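Local structure of beta-glucanase (4LE4) at residues Ser58-Tyr71 with Pro218-Tyr230. The protein is a fungal glucanase of glycoside hydrolase family 131 that probably hydrolyses beta-glucans and is captured here with cellotriose. Numbering follows the deposited sequence.
Sequences SRQGAKITLDNTAY and PDSNEDFYWSGVY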
loop_
_atom_site.group_PDB
_atom_site.type_symbol
_atom_site.label_atom_id
_atom_site.label_comp_id
_atom_site.label_asym_id
_atom_site.label_seq_id
_atom_site.Cartn_x
_atom_site.Cartn_y
_atom_site.Cartn_z
ATOM N N SER A 58 -6.166 -5.295 13.372
ATOM C CA SER A 58 -4.706 -5.213 13.210
ATOM C C SER A 58 -4.107 -4.855 14.566
ATOM O O SER A 58 -4.515 -3.873 15.163
ATOM C CB SER A 58 -4.335 -4.103 12.222
ATOM O OG SER A 58 -4.764 -4.413 10.913
ATOM N N ARG A 59 -3.164 -5.652 15.061
ATOM C CA ARG A 59 -2.572 -5.343 16.366
ATOM C C ARG A 59 -1.559 -4.202 16.272
ATOM O O ARG A 59 -1.510 -3.312 17.131
ATOM C CB ARG A 59 -1.891 -6.583 16.950
ATOM C CG ARG A 59 -1.223 -6.308 18.295
ATOM C CD ARG A 59 -0.831 -7.616 18.957
ATOM N NE ARG A 59 -0.077 -8.503 18.082
ATOM C CZ ARG A 59 1.225 -8.426 17.843
ATOM N NH1 ARG A 59 1.982 -7.482 18.401
ATOM N NH2 ARG A 59 1.790 -9.350 17.077
ATOM N N GLN A 60 -0.762 -4.214 15.213
ATOM C CA GLN A 60 0.242 -3.193 15.036
ATOM C C GLN A 60 0.174 -2.684 13.584
ATOM O O GLN A 60 -0.259 -3.407 12.715
ATOM C CB GLN A 60 1.621 -3.781 15.253
ATOM C CG GLN A 60 1.953 -4.210 16.670
ATOM C CD GLN A 60 3.414 -4.490 16.826
ATOM O OE1 GLN A 60 3.907 -5.587 16.485
ATOM N NE2 GLN A 60 4.138 -3.500 17.334
ATOM N N GLY A 61 0.612 -1.455 13.361
ATOM C CA GLY A 61 0.674 -0.911 12.012
ATOM C C GLY A 61 2.159 -0.869 11.688
ATOM O O GLY A 61 3.014 -1.106 12.544
ATOM N N ALA A 62 2.497 -0.552 10.444
ATOM C CA ALA A 62 3.883 -0.490 10.058
ATOM C C ALA A 62 4.263 0.897 9.565
ATOM O O ALA A 62 3.546 1.497 8.764
ATOM C CB ALA A 62 4.156 -1.521 8.951
ATOM N N LYS A 63 5.372 1.426 10.074
ATOM C CA LYS A 63 5.856 2.691 9.545
ATOM C C LYS A 63 6.861 2.244 8.483
ATOM O O LYS A 63 7.801 1.506 8.786
ATOM C CB LYS A 63 6.589 3.507 10.617
ATOM C CG LYS A 63 7.188 4.797 10.033
ATOM C CD LYS A 63 7.680 5.713 11.171
ATOM C CE LYS A 63 8.761 5.083 11.958
ATOM N NZ LYS A 63 9.244 6.097 12.977
ATOM N N ILE A 64 6.620 2.649 7.236
ATOM C CA ILE A 64 7.502 2.333 6.125
ATOM C C ILE A 64 8.227 3.633 5.812
ATOM O O ILE A 64 7.617 4.683 5.630
ATOM C CB ILE A 64 6.691 1.786 4.910
ATOM C CG1 ILE A 64 6.226 0.364 5.263
ATOM C CG2 ILE A 64 7.570 1.739 3.659
ATOM C CD1 ILE A 64 5.408 -0.345 4.194
ATOM N N THR A 65 9.541 3.543 5.790
ATOM C CA THR A 65 10.398 4.708 5.608
ATOM C C THR A 65 11.318 4.714 4.395
ATOM O O THR A 65 11.934 3.710 4.063
ATOM C CB THR A 65 11.304 4.840 6.862
ATOM O OG1 THR A 65 10.472 5.072 8.010
ATOM C CG2 THR A 65 12.313 5.969 6.705
ATOM N N LEU A 66 11.420 5.867 3.756
ATOM C CA LEU A 66 12.355 6.031 2.664
ATOM C C LEU A 66 13.382 6.967 3.271
ATOM O O LEU A 66 13.015 8.029 3.802
ATOM C CB LEU A 66 11.735 6.754 1.479
ATOM C CG LEU A 66 10.612 6.030 0.748
ATOM C CD1 LEU A 66 10.061 6.915 -0.412
ATOM C CD2 LEU A 66 11.194 4.738 0.206
ATOM N N ASP A 67 14.646 6.580 3.220
ATOM C CA ASP A 67 15.688 7.468 3.736
ATOM C C ASP A 67 16.753 7.606 2.666
ATOM O O ASP A 67 16.518 7.209 1.541
ATOM C CB ASP A 67 16.258 6.962 5.071
ATOM C CG ASP A 67 17.086 5.670 4.951
ATOM O OD1 ASP A 67 17.422 5.220 3.833
ATOM O OD2 ASP A 67 17.424 5.107 6.025
ATOM N N ASN A 68 17.927 8.152 2.996
ATOM C CA ASN A 68 18.940 8.338 1.970
ATOM C C ASN A 68 19.512 7.076 1.367
ATOM O O ASN A 68 20.156 7.129 0.314
ATOM C CB ASN A 68 20.092 9.201 2.482
ATOM C CG ASN A 68 19.653 10.599 2.843
ATOM O OD1 ASN A 68 18.925 11.258 2.088
ATOM N ND2 ASN A 68 20.101 11.075 4.007
ATOM N N THR A 69 19.262 5.932 2.001
ATOM C CA THR A 69 19.804 4.663 1.509
ATOM C C THR A 69 18.753 3.744 0.856
ATOM O O THR A 69 19.064 2.616 0.477
ATOM C CB THR A 69 20.400 3.862 2.663
ATOM O OG1 THR A 69 19.332 3.425 3.517
ATOM C CG2 THR A 69 21.337 4.761 3.500
ATOM N N ALA A 70 17.526 4.231 0.752
ATOM C CA ALA A 70 16.430 3.433 0.216
ATOM C C ALA A 70 16.440 3.249 -1.302
ATOM O O ALA A 70 15.456 3.555 -1.965
ATOM C CB ALA A 70 15.104 4.018 0.668
ATOM N N TYR A 71 17.543 2.711 -1.819
ATOM C CA TYR A 71 17.686 2.473 -3.250
ATOM C C TYR A 71 17.950 0.995 -3.457
ATOM O O TYR A 71 18.856 0.434 -2.834
ATOM C CB TYR A 71 18.847 3.304 -3.813
ATOM C CG TYR A 71 18.537 4.773 -3.873
ATOM C CD1 TYR A 71 17.905 5.323 -4.993
ATOM C CD2 TYR A 71 18.821 5.607 -2.795
ATOM C CE1 TYR A 71 17.568 6.649 -5.044
ATOM C CE2 TYR A 71 18.468 6.943 -2.830
ATOM C CZ TYR A 71 17.842 7.455 -3.963
ATOM O OH TYR A 71 17.458 8.769 -3.993
ATOM N N PRO A 218 16.413 17.142 -3.163
ATOM C CA PRO A 218 17.202 16.173 -2.409
ATOM C C PRO A 218 16.342 15.287 -1.542
ATOM O O PRO A 218 15.224 15.672 -1.184
ATOM C CB PRO A 218 18.107 17.066 -1.571
ATOM C CG PRO A 218 17.161 18.139 -1.165
ATOM C CD PRO A 218 16.373 18.436 -2.441
ATOM N N ASP A 219 16.868 14.103 -1.221
ATOM C CA ASP A 219 16.183 13.162 -0.357
ATOM C C ASP A 219 16.102 13.677 1.079
ATOM O O ASP A 219 17.043 14.303 1.590
ATOM C CB ASP A 219 16.914 11.801 -0.305
ATOM C CG ASP A 219 16.883 11.062 -1.621
ATOM O OD1 ASP A 219 15.972 11.340 -2.431
ATOM O OD2 ASP A 219 17.766 10.198 -1.845
ATOM N N SER A 220 14.959 13.435 1.706
ATOM C CA SER A 220 14.742 13.732 3.104
ATOM C C SER A 220 13.927 12.514 3.547
ATOM O O SER A 220 13.262 11.862 2.729
ATOM C CB SER A 220 13.931 15.013 3.310
ATOM O OG SER A 220 12.649 14.934 2.703
ATOM N N ASN A 221 13.977 12.197 4.828
ATOM C CA ASN A 221 13.242 11.048 5.312
ATOM C C ASN A 221 11.751 11.242 5.129
ATOM O O ASN A 221 11.210 12.315 5.387
ATOM C CB ASN A 221 13.586 10.797 6.777
ATOM C CG ASN A 221 14.963 10.170 6.949
ATOM O OD1 ASN A 221 15.785 10.203 6.044
ATOM N ND2 ASN A 221 15.216 9.598 8.119
ATOM N N GLU A 222 11.100 10.175 4.669
ATOM C CA GLU A 222 9.660 10.170 4.430
ATOM C C GLU A 222 9.077 8.929 5.076
ATOM O O GLU A 222 9.559 7.820 4.835
ATOM C CB GLU A 222 9.381 10.159 2.932
ATOM C CG GLU A 222 9.833 11.448 2.265
ATOM C CD GLU A 222 9.583 11.469 0.773
ATOM O OE1 GLU A 222 8.687 10.729 0.328
ATOM O OE2 GLU A 222 10.273 12.229 0.052
ATOM N N ASP A 223 8.054 9.135 5.895
ATOM C CA ASP A 223 7.397 8.050 6.623
ATOM C C ASP A 223 5.954 7.845 6.144
ATOM O O ASP A 223 5.200 8.805 6.001
ATOM C CB ASP A 223 7.348 8.352 8.129
ATOM C CG ASP A 223 8.740 8.363 8.802
ATOM O OD1 ASP A 223 9.642 7.601 8.369
ATOM O OD2 ASP A 223 8.923 9.118 9.798
ATOM N N PHE A 224 5.570 6.582 5.959
ATOM C CA PHE A 224 4.214 6.213 5.532
ATOM C C PHE A 224 3.720 5.166 6.526
ATOM O O PHE A 224 4.437 4.239 6.836
ATOM C CB PHE A 224 4.261 5.620 4.124
ATOM C CG PHE A 224 4.912 6.530 3.103
ATOM C CD1 PHE A 224 6.291 6.643 3.034
ATOM C CD2 PHE A 224 4.128 7.279 2.225
ATOM C CE1 PHE A 224 6.904 7.497 2.099
ATOM C CE2 PHE A 224 4.721 8.135 1.286
ATOM C CZ PHE A 224 6.095 8.247 1.220
ATOM N N TYR A 225 2.493 5.309 6.998
ATOM C CA TYR A 225 1.931 4.412 8.009
ATOM C C TYR A 225 0.904 3.518 7.368
ATOM O O TYR A 225 0.077 3.987 6.606
ATOM C CB TYR A 225 1.309 5.249 9.114
ATOM C CG TYR A 225 2.378 6.092 9.763
ATOM C CD1 TYR A 225 3.072 5.623 10.873
ATOM C CD2 TYR A 225 2.759 7.321 9.210
ATOM C CE1 TYR A 225 4.135 6.353 11.433
ATOM C CE2 TYR A 225 3.809 8.061 9.751
ATOM C CZ TYR A 225 4.500 7.572 10.872
ATOM O OH TYR A 225 5.532 8.292 11.456
ATOM N N TRP A 226 0.974 2.233 7.681
ATOM C CA TRP A 226 0.088 1.246 7.048
ATOM C C TRP A 226 -0.519 0.288 8.053
ATOM O O TRP A 226 0.150 -0.077 9.024
ATOM C CB TRP A 226 0.908 0.346 6.114
ATOM C CG TRP A 226 1.599 1.021 4.988
ATOM C CD1 TRP A 226 2.687 1.876 5.058
ATOM C CD2 TRP A 226 1.261 0.907 3.618
ATOM N NE1 TRP A 226 3.028 2.296 3.803
ATOM C CE2 TRP A 226 2.176 1.717 2.893
ATOM C CE3 TRP A 226 0.270 0.202 2.919
ATOM C CZ2 TRP A 226 2.133 1.838 1.496
ATOM C CZ3 TRP A 226 0.227 0.329 1.520
ATOM C CH2 TRP A 226 1.153 1.139 0.833
ATOM N N SER A 227 -1.756 -0.152 7.802
ATOM C CA SER A 227 -2.365 -1.186 8.647
ATOM C C SER A 227 -3.486 -1.837 7.844
ATOM O O SER A 227 -3.803 -1.382 6.746
ATOM C CB SER A 227 -2.900 -0.622 9.976
ATOM O OG SER A 227 -3.931 0.321 9.821
ATOM N N GLY A 228 -4.032 -2.935 8.362
ATOM C CA GLY A 228 -5.142 -3.569 7.682
ATOM C C GLY A 228 -4.888 -4.031 6.263
ATOM O O GLY A 228 -5.783 -3.984 5.445
ATOM N N VAL A 229 -3.695 -4.504 5.981
ATOM C CA VAL A 229 -3.380 -4.992 4.646
ATOM C C VAL A 229 -3.760 -6.480 4.545
ATOM O O VAL A 229 -3.232 -7.283 5.285
ATOM C CB VAL A 229 -1.876 -4.886 4.384
ATOM C CG1 VAL A 229 -1.558 -5.411 2.957
ATOM C CG2 VAL A 229 -1.408 -3.395 4.559
ATOM N N TYR A 230 -4.681 -6.828 3.660
ATOM C CA TYR A 230 -5.076 -8.233 3.468
ATOM C C TYR A 230 -5.846 -8.374 2.157
ATOM O O TYR A 230 -6.274 -7.388 1.547
ATOM C CB TYR A 230 -5.904 -8.763 4.670
ATOM C CG TYR A 230 -7.291 -8.162 4.857
ATOM C CD1 TYR A 230 -8.429 -8.842 4.402
ATOM C CD2 TYR A 230 -7.473 -6.932 5.510
ATOM C CE1 TYR A 230 -9.717 -8.316 4.594
ATOM C CE2 TYR A 230 -8.758 -6.399 5.702
ATOM C CZ TYR A 230 -9.868 -7.110 5.238
ATOM O OH TYR A 230 -11.134 -6.628 5.442
HETATM O O HOH W 1 -1.502 -4.065 10.372
HETATM O O HOH W 2 10.121 8.664 12.124
HETATM O O HOH W 3 20.179 9.670 -0.891
HETATM O O HOH W 4 18.486 13.229 4.371
#
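I64 lays its CD1 methyl over one face of the W226 indole, 3.8 Å from the centroid of the five-membered ring in a CH-pi contact, while A62 O sits at the edge of the same indole. W226 NE1 is buried with no polar partner in the model. The F224 ring takes I64 O at its edge and L66 CD1 obliquely, 4.1 Å from CE1. On the opposite face of the sheet, the K63 side chain leaves its backbone with CG turned away from N (chi1 176°), which runs the aliphatic chain alongside Y225, with CD 3.4 Å from Y225 OH. Its NZ stays 4.4 Å from D223 OD2, a gap bridged by a water. D223 OD1 accepts from T65 OG1 at 2.7 Å on the anti side of the carboxylate, 30° out of its plane, and N107 also holds OD2. With an alanine at D223, the T65 hydroxyl would probably lose this acceptor and K63 its water-linked countercharge. Beyond the strands, Y71 OH donates to the syn lone pair of D219 OD2 (2.6 Å), and R113 pairs with the other carboxylate oxygen. Paired backbone bonds at A62-W226, I64-F224 and L66-E222 make this an antiparallel ladder, with V209 of the second sheet against F224 and W226, as in the beta-sandwich of concanavalin-clan glycosidases.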